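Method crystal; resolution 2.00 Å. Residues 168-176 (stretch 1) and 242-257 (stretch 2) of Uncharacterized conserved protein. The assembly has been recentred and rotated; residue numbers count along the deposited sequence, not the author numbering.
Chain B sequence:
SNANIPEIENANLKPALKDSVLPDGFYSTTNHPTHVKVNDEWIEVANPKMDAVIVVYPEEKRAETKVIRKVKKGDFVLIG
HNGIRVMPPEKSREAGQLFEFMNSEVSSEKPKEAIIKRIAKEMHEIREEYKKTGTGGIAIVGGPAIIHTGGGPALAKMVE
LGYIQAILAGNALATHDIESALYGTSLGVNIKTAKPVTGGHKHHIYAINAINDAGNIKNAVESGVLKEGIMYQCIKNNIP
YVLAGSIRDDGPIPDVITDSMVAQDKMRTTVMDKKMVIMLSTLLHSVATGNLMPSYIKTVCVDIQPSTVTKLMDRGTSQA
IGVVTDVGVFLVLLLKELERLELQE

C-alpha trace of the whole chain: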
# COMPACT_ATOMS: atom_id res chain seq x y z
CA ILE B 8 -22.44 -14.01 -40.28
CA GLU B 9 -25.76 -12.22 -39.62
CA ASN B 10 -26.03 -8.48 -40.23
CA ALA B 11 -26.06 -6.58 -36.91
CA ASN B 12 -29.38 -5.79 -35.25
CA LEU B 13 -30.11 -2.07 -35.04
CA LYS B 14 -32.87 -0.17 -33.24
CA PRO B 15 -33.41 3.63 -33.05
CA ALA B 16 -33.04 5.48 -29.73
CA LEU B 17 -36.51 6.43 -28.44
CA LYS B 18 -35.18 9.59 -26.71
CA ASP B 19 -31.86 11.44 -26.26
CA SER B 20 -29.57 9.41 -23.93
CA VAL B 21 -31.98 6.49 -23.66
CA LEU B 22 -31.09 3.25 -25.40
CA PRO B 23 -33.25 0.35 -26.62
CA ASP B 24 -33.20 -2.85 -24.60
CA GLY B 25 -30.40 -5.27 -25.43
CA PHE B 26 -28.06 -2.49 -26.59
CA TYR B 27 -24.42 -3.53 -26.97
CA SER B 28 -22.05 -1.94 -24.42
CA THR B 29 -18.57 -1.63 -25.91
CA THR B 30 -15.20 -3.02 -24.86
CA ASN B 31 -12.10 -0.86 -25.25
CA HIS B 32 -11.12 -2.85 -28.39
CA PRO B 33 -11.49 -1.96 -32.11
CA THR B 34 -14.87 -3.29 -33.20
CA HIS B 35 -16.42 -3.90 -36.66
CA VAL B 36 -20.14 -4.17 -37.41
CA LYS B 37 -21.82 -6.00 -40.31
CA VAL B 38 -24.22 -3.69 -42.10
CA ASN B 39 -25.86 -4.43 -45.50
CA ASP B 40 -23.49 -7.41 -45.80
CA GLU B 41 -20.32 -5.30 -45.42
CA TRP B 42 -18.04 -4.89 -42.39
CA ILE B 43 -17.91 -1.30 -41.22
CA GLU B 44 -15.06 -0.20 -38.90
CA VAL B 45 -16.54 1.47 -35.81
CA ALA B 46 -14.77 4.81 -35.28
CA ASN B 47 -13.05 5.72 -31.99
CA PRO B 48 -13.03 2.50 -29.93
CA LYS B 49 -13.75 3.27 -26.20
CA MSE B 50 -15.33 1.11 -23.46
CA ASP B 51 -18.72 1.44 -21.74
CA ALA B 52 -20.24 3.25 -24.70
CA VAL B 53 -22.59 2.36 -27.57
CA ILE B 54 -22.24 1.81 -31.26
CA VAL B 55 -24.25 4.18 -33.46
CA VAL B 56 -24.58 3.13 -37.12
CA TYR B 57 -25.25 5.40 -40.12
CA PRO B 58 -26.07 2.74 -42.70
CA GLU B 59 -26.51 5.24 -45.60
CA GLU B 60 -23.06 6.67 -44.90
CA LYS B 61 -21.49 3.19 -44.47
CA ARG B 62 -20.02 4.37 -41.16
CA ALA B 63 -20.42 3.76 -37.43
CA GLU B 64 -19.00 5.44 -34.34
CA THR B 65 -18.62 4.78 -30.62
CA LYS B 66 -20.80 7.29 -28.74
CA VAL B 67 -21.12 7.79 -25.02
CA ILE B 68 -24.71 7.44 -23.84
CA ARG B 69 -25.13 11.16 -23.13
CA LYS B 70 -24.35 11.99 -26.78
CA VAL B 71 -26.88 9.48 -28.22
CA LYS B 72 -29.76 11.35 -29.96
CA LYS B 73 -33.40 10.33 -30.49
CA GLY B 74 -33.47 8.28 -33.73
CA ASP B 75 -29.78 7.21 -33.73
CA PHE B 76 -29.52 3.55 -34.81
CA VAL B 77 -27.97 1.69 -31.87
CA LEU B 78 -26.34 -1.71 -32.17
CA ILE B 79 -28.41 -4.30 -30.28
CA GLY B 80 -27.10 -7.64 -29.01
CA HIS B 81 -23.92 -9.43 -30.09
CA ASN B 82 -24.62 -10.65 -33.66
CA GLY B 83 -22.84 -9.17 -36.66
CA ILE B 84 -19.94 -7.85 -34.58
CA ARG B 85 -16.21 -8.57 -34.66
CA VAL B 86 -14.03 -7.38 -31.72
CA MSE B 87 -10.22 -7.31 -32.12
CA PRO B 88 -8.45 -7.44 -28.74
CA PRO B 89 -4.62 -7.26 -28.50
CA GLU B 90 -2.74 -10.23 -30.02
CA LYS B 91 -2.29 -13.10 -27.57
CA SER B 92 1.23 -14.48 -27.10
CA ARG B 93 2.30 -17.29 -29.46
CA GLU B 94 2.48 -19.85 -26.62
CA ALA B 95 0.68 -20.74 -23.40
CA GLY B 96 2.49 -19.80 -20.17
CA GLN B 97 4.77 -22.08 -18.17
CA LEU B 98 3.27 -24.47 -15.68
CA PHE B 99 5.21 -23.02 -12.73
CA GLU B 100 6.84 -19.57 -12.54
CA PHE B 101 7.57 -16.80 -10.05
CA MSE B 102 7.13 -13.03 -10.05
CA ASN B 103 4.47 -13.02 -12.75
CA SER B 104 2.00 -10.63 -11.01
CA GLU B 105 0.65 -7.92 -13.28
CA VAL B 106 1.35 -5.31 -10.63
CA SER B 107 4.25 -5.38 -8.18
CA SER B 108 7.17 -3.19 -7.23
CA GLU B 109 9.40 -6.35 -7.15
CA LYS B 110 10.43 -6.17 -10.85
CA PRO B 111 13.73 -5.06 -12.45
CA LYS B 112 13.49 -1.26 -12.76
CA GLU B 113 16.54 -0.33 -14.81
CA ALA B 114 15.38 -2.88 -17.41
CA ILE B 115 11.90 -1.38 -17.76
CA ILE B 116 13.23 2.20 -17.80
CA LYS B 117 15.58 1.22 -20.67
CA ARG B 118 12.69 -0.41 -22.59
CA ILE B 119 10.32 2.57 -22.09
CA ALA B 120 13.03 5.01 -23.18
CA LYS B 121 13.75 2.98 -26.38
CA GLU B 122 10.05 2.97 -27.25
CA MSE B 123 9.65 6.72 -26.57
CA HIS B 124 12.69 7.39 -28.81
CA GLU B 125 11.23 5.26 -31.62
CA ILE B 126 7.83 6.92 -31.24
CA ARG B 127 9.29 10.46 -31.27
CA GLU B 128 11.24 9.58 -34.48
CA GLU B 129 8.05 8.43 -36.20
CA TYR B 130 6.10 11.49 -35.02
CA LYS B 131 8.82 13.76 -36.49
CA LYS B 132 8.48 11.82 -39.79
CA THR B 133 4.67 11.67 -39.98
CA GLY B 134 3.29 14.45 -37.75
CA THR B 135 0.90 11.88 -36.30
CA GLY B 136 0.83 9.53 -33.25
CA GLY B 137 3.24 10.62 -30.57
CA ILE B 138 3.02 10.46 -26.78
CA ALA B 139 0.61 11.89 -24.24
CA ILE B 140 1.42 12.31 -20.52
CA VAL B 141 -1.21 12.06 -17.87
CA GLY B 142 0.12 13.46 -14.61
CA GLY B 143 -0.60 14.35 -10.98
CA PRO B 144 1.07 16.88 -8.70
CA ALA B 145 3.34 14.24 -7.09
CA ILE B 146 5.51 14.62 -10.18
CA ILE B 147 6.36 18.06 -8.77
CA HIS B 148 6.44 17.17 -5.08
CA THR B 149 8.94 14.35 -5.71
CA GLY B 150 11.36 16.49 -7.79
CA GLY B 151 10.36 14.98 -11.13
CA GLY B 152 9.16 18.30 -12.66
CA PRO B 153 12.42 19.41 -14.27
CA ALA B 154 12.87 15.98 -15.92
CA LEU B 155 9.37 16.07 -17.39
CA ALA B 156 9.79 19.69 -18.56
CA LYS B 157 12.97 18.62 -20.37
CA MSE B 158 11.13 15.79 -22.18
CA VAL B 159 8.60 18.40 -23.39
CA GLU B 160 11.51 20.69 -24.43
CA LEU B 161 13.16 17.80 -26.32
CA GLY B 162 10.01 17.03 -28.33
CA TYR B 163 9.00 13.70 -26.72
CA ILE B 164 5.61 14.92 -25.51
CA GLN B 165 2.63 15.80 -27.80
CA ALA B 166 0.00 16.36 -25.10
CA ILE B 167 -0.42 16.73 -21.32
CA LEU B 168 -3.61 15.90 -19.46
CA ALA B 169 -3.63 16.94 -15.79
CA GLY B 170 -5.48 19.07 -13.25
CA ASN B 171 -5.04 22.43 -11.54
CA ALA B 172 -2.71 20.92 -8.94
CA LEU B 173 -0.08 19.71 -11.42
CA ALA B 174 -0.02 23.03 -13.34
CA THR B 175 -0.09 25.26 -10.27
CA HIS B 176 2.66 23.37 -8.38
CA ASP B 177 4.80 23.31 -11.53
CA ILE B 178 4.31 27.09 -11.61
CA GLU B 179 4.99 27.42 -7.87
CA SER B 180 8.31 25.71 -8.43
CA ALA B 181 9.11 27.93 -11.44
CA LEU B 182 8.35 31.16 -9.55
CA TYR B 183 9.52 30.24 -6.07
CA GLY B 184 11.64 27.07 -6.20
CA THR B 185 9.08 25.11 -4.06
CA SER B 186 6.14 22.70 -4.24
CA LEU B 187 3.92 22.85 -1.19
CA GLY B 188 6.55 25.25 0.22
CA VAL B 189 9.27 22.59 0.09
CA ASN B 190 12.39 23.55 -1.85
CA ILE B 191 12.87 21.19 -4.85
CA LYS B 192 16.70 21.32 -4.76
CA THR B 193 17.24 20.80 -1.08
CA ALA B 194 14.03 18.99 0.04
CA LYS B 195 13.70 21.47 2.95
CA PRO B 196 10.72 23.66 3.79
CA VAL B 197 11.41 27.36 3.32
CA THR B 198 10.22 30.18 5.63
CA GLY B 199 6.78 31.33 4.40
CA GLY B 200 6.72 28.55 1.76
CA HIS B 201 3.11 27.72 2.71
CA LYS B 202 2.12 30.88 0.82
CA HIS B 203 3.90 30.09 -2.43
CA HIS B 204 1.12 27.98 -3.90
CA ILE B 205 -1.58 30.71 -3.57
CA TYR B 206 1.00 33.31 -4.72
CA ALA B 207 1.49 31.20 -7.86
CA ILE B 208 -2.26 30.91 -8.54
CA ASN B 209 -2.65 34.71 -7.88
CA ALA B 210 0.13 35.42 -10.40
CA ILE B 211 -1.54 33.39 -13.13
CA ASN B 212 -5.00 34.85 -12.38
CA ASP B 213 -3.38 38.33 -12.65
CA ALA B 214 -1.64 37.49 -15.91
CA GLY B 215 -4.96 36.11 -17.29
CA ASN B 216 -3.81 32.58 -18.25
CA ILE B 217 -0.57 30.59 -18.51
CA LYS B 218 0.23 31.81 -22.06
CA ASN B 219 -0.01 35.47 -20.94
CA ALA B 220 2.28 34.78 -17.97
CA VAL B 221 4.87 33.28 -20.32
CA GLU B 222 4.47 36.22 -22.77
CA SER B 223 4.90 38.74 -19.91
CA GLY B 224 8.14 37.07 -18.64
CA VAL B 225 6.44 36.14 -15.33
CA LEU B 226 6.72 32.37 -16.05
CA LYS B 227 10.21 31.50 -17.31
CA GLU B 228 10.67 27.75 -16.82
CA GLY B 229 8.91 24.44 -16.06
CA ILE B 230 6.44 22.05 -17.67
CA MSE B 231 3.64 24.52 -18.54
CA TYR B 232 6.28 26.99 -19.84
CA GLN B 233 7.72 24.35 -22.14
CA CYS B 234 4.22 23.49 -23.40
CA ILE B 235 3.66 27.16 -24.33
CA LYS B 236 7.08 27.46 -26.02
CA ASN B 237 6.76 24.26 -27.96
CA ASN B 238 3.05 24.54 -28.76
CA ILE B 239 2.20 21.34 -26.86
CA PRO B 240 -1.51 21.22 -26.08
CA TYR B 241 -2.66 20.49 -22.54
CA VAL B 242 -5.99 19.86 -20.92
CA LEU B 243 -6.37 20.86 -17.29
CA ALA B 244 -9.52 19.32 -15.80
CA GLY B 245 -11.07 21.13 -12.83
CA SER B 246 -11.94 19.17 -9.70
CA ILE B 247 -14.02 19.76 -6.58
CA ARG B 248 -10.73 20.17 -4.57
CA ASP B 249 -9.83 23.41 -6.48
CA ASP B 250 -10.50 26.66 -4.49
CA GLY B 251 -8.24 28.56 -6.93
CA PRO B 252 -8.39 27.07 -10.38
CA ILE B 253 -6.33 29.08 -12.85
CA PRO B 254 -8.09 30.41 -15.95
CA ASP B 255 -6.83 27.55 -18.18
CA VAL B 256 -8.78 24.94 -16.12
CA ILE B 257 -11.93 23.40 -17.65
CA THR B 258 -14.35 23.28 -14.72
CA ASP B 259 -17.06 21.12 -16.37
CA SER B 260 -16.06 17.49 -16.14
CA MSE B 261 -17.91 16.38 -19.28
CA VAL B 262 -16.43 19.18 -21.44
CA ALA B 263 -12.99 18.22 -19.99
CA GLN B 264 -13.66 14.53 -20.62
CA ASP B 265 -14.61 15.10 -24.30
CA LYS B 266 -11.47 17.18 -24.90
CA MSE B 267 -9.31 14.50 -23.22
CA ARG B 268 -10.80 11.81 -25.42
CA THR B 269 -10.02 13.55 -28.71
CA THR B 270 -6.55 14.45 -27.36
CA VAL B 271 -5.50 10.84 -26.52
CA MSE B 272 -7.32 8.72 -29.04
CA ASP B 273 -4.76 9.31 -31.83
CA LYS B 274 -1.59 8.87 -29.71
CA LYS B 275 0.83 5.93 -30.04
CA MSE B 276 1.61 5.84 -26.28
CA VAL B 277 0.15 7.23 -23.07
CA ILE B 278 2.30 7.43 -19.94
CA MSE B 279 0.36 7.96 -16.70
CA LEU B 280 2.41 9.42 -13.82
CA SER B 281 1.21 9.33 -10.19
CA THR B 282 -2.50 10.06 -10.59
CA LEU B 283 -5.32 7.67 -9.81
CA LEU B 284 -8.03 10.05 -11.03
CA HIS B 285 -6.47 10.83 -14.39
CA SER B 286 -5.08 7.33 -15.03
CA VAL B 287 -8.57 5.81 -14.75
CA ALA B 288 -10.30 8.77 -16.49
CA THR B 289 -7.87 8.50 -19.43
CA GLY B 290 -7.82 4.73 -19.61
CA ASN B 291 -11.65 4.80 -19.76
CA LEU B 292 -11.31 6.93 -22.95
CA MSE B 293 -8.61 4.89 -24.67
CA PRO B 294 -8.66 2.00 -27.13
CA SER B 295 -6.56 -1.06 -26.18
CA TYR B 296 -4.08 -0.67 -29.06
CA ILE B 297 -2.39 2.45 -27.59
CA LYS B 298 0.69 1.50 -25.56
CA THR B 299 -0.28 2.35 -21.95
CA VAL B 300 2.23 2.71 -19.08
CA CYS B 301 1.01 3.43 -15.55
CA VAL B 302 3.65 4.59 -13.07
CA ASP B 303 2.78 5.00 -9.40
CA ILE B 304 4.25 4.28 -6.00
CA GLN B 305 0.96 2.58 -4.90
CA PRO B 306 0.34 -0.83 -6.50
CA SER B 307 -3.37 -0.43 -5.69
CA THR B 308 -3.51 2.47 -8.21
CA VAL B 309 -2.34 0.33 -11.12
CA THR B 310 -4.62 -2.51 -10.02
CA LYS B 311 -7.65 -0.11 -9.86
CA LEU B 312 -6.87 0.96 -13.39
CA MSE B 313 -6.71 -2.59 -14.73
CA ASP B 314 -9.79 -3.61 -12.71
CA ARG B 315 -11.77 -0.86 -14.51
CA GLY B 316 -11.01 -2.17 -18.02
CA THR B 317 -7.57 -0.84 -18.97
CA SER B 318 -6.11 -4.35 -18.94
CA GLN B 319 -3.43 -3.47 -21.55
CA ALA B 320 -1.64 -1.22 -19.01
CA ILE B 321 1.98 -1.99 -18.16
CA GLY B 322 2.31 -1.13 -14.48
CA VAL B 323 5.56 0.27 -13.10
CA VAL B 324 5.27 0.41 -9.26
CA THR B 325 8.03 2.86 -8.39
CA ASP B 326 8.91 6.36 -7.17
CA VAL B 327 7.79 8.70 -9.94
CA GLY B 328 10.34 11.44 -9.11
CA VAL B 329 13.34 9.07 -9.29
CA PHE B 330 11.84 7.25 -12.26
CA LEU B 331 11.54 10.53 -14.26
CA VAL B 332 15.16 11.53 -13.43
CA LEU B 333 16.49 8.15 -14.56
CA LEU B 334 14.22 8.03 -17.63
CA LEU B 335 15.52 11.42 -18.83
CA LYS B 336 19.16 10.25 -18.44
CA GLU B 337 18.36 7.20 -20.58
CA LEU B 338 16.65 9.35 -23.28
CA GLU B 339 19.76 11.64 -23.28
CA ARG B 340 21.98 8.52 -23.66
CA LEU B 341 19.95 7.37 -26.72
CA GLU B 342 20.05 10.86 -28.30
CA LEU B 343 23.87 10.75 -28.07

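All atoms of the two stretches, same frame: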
# COMPACT_ATOMS: atom_id res chain seq x y z
N LEU B 168 -2.33 15.85 -20.11
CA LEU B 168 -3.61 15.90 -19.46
C LEU B 168 -3.35 15.89 -17.95
O LEU B 168 -2.60 15.04 -17.48
CB LEU B 168 -4.43 14.67 -19.85
CG LEU B 168 -4.52 14.40 -21.35
CD1 LEU B 168 -5.42 13.19 -21.58
CD2 LEU B 168 -5.08 15.62 -22.07
N ALA B 169 -3.94 16.82 -17.22
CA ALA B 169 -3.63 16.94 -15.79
C ALA B 169 -4.74 17.76 -15.18
O ALA B 169 -5.80 17.94 -15.82
CB ALA B 169 -2.24 17.59 -15.59
N GLY B 170 -4.55 18.20 -13.94
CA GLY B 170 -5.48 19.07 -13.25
C GLY B 170 -4.79 20.37 -12.85
O GLY B 170 -3.64 20.60 -13.19
N ASN B 171 -5.51 21.17 -12.07
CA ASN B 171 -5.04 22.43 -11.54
C ASN B 171 -3.81 22.22 -10.67
O ASN B 171 -2.89 23.04 -10.68
CB ASN B 171 -6.13 23.08 -10.67
CG ASN B 171 -5.81 24.55 -10.31
OD1 ASN B 171 -5.70 25.38 -11.18
ND2 ASN B 171 -5.67 24.85 -9.02
N ALA B 172 -3.80 21.12 -9.90
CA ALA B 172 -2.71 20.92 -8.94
C ALA B 172 -1.36 20.71 -9.64
O ALA B 172 -0.36 21.33 -9.23
CB ALA B 172 -3.03 19.79 -7.93
N LEU B 173 -1.31 19.87 -10.67
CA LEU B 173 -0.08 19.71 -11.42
C LEU B 173 0.44 21.06 -11.98
O LEU B 173 1.61 21.43 -11.78
CB LEU B 173 -0.21 18.72 -12.57
CG LEU B 173 1.08 18.66 -13.41
CD1 LEU B 173 2.25 18.03 -12.62
CD2 LEU B 173 0.93 17.92 -14.68
N ALA B 174 -0.42 21.76 -12.71
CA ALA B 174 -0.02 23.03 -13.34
C ALA B 174 0.39 24.06 -12.31
O ALA B 174 1.43 24.73 -12.49
CB ALA B 174 -1.13 23.59 -14.23
N THR B 175 -0.37 24.19 -11.23
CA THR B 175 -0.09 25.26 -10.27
C THR B 175 1.13 24.97 -9.40
O THR B 175 1.85 25.91 -9.05
CB THR B 175 -1.31 25.66 -9.38
OG1 THR B 175 -1.72 24.54 -8.57
CG2 THR B 175 -2.48 26.15 -10.27
N HIS B 176 1.39 23.70 -9.07
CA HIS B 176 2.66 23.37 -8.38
C HIS B 176 3.89 23.45 -9.27
O HIS B 176 4.96 23.84 -8.78
CB HIS B 176 2.61 22.03 -7.61
CG HIS B 176 1.66 22.07 -6.43
ND1 HIS B 176 1.83 22.91 -5.35
CD2 HIS B 176 0.53 21.36 -6.18
CE1 HIS B 176 0.86 22.71 -4.48
NE2 HIS B 176 0.04 21.79 -4.97
N VAL B 242 -4.62 19.77 -21.36
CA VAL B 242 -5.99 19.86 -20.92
C VAL B 242 -5.91 19.80 -19.41
O VAL B 242 -5.41 18.81 -18.88
CB VAL B 242 -6.83 18.67 -21.48
CG1 VAL B 242 -8.26 18.73 -20.97
CG2 VAL B 242 -6.80 18.61 -23.01
N LEU B 243 -6.36 20.85 -18.73
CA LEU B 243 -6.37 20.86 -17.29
C LEU B 243 -7.82 20.73 -16.85
O LEU B 243 -8.63 21.64 -17.07
CB LEU B 243 -5.75 22.16 -16.73
CG LEU B 243 -4.31 22.48 -17.13
CD1 LEU B 243 -3.90 23.79 -16.44
CD2 LEU B 243 -3.35 21.32 -16.79
N ALA B 244 -8.15 19.58 -16.24
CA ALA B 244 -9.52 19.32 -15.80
C ALA B 244 -9.69 19.83 -14.38
O ALA B 244 -8.88 19.52 -13.51
CB ALA B 244 -9.82 17.83 -15.88
N GLY B 245 -10.72 20.65 -14.16
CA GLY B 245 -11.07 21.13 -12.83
C GLY B 245 -11.59 20.00 -11.95
O GLY B 245 -12.07 18.98 -12.46
N SER B 246 -11.45 20.16 -10.64
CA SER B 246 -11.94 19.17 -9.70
C SER B 246 -12.54 19.89 -8.52
O SER B 246 -12.23 21.07 -8.27
CB SER B 246 -10.80 18.23 -9.28
OG SER B 246 -10.53 18.30 -7.89
N ILE B 247 -13.40 19.19 -7.78
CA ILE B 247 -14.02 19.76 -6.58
C ILE B 247 -13.01 20.18 -5.47
O ILE B 247 -13.38 20.94 -4.56
CB ILE B 247 -15.07 18.79 -6.01
CG1 ILE B 247 -14.46 17.38 -5.79
CG2 ILE B 247 -16.30 18.74 -6.95
CD1 ILE B 247 -15.39 16.39 -5.02
N ARG B 248 -11.77 19.71 -5.54
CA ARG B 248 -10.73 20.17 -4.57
C ARG B 248 -10.16 21.55 -4.87
O ARG B 248 -9.44 22.07 -4.04
CB ARG B 248 -9.50 19.28 -4.55
CG ARG B 248 -9.62 17.86 -4.16
CD ARG B 248 -8.25 17.25 -4.47
NE ARG B 248 -7.76 17.88 -5.70
CZ ARG B 248 -6.74 18.74 -5.80
NH1 ARG B 248 -6.01 19.08 -4.73
NH2 ARG B 248 -6.45 19.27 -7.00
N ASP B 249 -10.37 22.09 -6.07
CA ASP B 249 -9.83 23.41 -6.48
C ASP B 249 -10.56 24.64 -5.89
O ASP B 249 -11.66 25.00 -6.34
CB ASP B 249 -9.87 23.53 -8.01
CG ASP B 249 -9.20 22.39 -8.73
OD1 ASP B 249 -8.34 21.73 -8.13
OD2 ASP B 249 -9.51 22.17 -9.92
N ASP B 250 -9.96 25.33 -4.92
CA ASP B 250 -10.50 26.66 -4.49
C ASP B 250 -9.99 27.83 -5.39
O ASP B 250 -10.64 28.93 -5.48
CB ASP B 250 -10.15 26.94 -3.02
CG ASP B 250 -8.64 27.07 -2.81
OD1 ASP B 250 -8.06 28.20 -2.97
OD2 ASP B 250 -8.02 26.00 -2.54
N GLY B 251 -8.84 27.58 -6.06
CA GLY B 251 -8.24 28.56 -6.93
C GLY B 251 -7.84 28.01 -8.28
O GLY B 251 -6.64 27.97 -8.59
N PRO B 252 -8.83 27.62 -9.12
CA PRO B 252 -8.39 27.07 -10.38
C PRO B 252 -7.88 28.24 -11.20
O PRO B 252 -8.51 29.30 -11.19
CB PRO B 252 -9.68 26.52 -11.01
CG PRO B 252 -10.75 27.35 -10.43
CD PRO B 252 -10.30 27.69 -9.01
N ILE B 253 -6.81 28.05 -11.94
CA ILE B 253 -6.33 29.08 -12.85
C ILE B 253 -7.21 29.15 -14.11
O ILE B 253 -8.02 28.25 -14.37
CB ILE B 253 -4.83 28.87 -13.21
CG1 ILE B 253 -4.60 27.46 -13.76
CG2 ILE B 253 -3.97 29.18 -11.97
CD1 ILE B 253 -3.35 27.25 -14.57
N PRO B 254 -7.12 30.26 -14.86
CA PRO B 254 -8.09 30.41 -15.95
C PRO B 254 -8.06 29.29 -17.00
O PRO B 254 -9.09 29.02 -17.61
CB PRO B 254 -7.74 31.78 -16.55
CG PRO B 254 -7.04 32.53 -15.39
CD PRO B 254 -6.23 31.44 -14.74
N ASP B 255 -6.93 28.62 -17.19
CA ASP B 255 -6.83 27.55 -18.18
C ASP B 255 -7.68 26.29 -17.85
O ASP B 255 -7.93 25.45 -18.72
CB ASP B 255 -5.37 27.09 -18.38
CG ASP B 255 -4.43 28.23 -18.80
OD1 ASP B 255 -3.79 28.10 -19.88
OD2 ASP B 255 -4.30 29.21 -18.05
N VAL B 256 -8.11 26.16 -16.60
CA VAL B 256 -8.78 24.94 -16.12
C VAL B 256 -10.20 24.85 -16.68
O VAL B 256 -10.94 25.86 -16.66
CB VAL B 256 -8.77 24.92 -14.57
CG1 VAL B 256 -9.77 23.89 -14.00
CG2 VAL B 256 -7.32 24.61 -14.07
N ILE B 257 -10.57 23.68 -17.20
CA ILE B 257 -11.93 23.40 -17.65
C ILE B 257 -12.70 22.86 -16.45
O ILE B 257 -12.42 21.76 -15.97
CB ILE B 257 -11.90 22.36 -18.80
CG1 ILE B 257 -11.04 22.91 -19.95
CG2 ILE B 257 -13.34 21.95 -19.24
CD1 ILE B 257 -10.90 21.97 -21.13
O HOH W 1 -8.08 20.12 -11.10
O HOH W 2 -5.80 22.95 -6.75

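Two neighbouring parallel strands and the segments that follow them hold these stretches together, burying 567 Å² counted over both sides. Asn 171 contributes most, with 104 Å² covered. Val 242 and Leu 243 follow, with 55 Å² each.

Asn 171 opens the helix that follows the first strand. Its CA-to-CB bond points toward the second stretch, and chi1 is t. The carboxamide meets the loop backbone with both of its polar atoms. OD1 of Asn 171 accepts a hydrogen bond from N of Ile 253 at 3.0 Å. ND2 of Asn 171 donates to O of Gly 251 at 3.3 Å, with a more bent geometry. Asparagine suits this buried place because one short side chain offers both an acceptor and a donor.

Two waters extend this contact to Asp 249. Water 1 accepts from N of Asn 171 at 2.9 Å. It donates to O of Ala 244 at 2.6 Å and to OD2 of Asp 249 at 2.8 Å. The first backbone NH of the helix is thus satisfied through water. Water 2 accepts from ND2 of Asn 171 at 3.0 Å and donates to OD1 of Asp 249 at 3.1 Å. Asp 249 is itself fixed within its loop, where OD2 accepts from N of Ser 246 at 2.9 Å.

Val 242 pairs with Leu 168 in the parallel sheet. O of Val 242 accepts a hydrogen bond from N of Ala 169 at 3.0 Å. The next link runs the other way: N of Ala 244 donates to O of Ala 169 at 2.9 Å. Both bonds are nearly straight. Ala 169 therefore uses its NH and its carbonyl to bind residues before and after Leu 243, its partner in register. The side chains of Leu 168 and Val 242 share one face of the sheet, with CD2 of Leu 168 3.6 Å from CB of Val 242.

Leu 243 lies on the other face, with Ala 169. Its m,t side chain reaches the helix, bringing CD1 of Leu 243 within 3.5 Å of CB of Ala 174. CD2 of Leu 243 lies 4.1 Å from CB of Ala 169. Ile 253 adds to this apolar packing: its CG2 lies 3.8 Å from CG2 of Thr 175. The hydroxyl OG1 of Thr 175 bonds back to O of Asn 171 at 2.8 Å, while its methyl serves the contact.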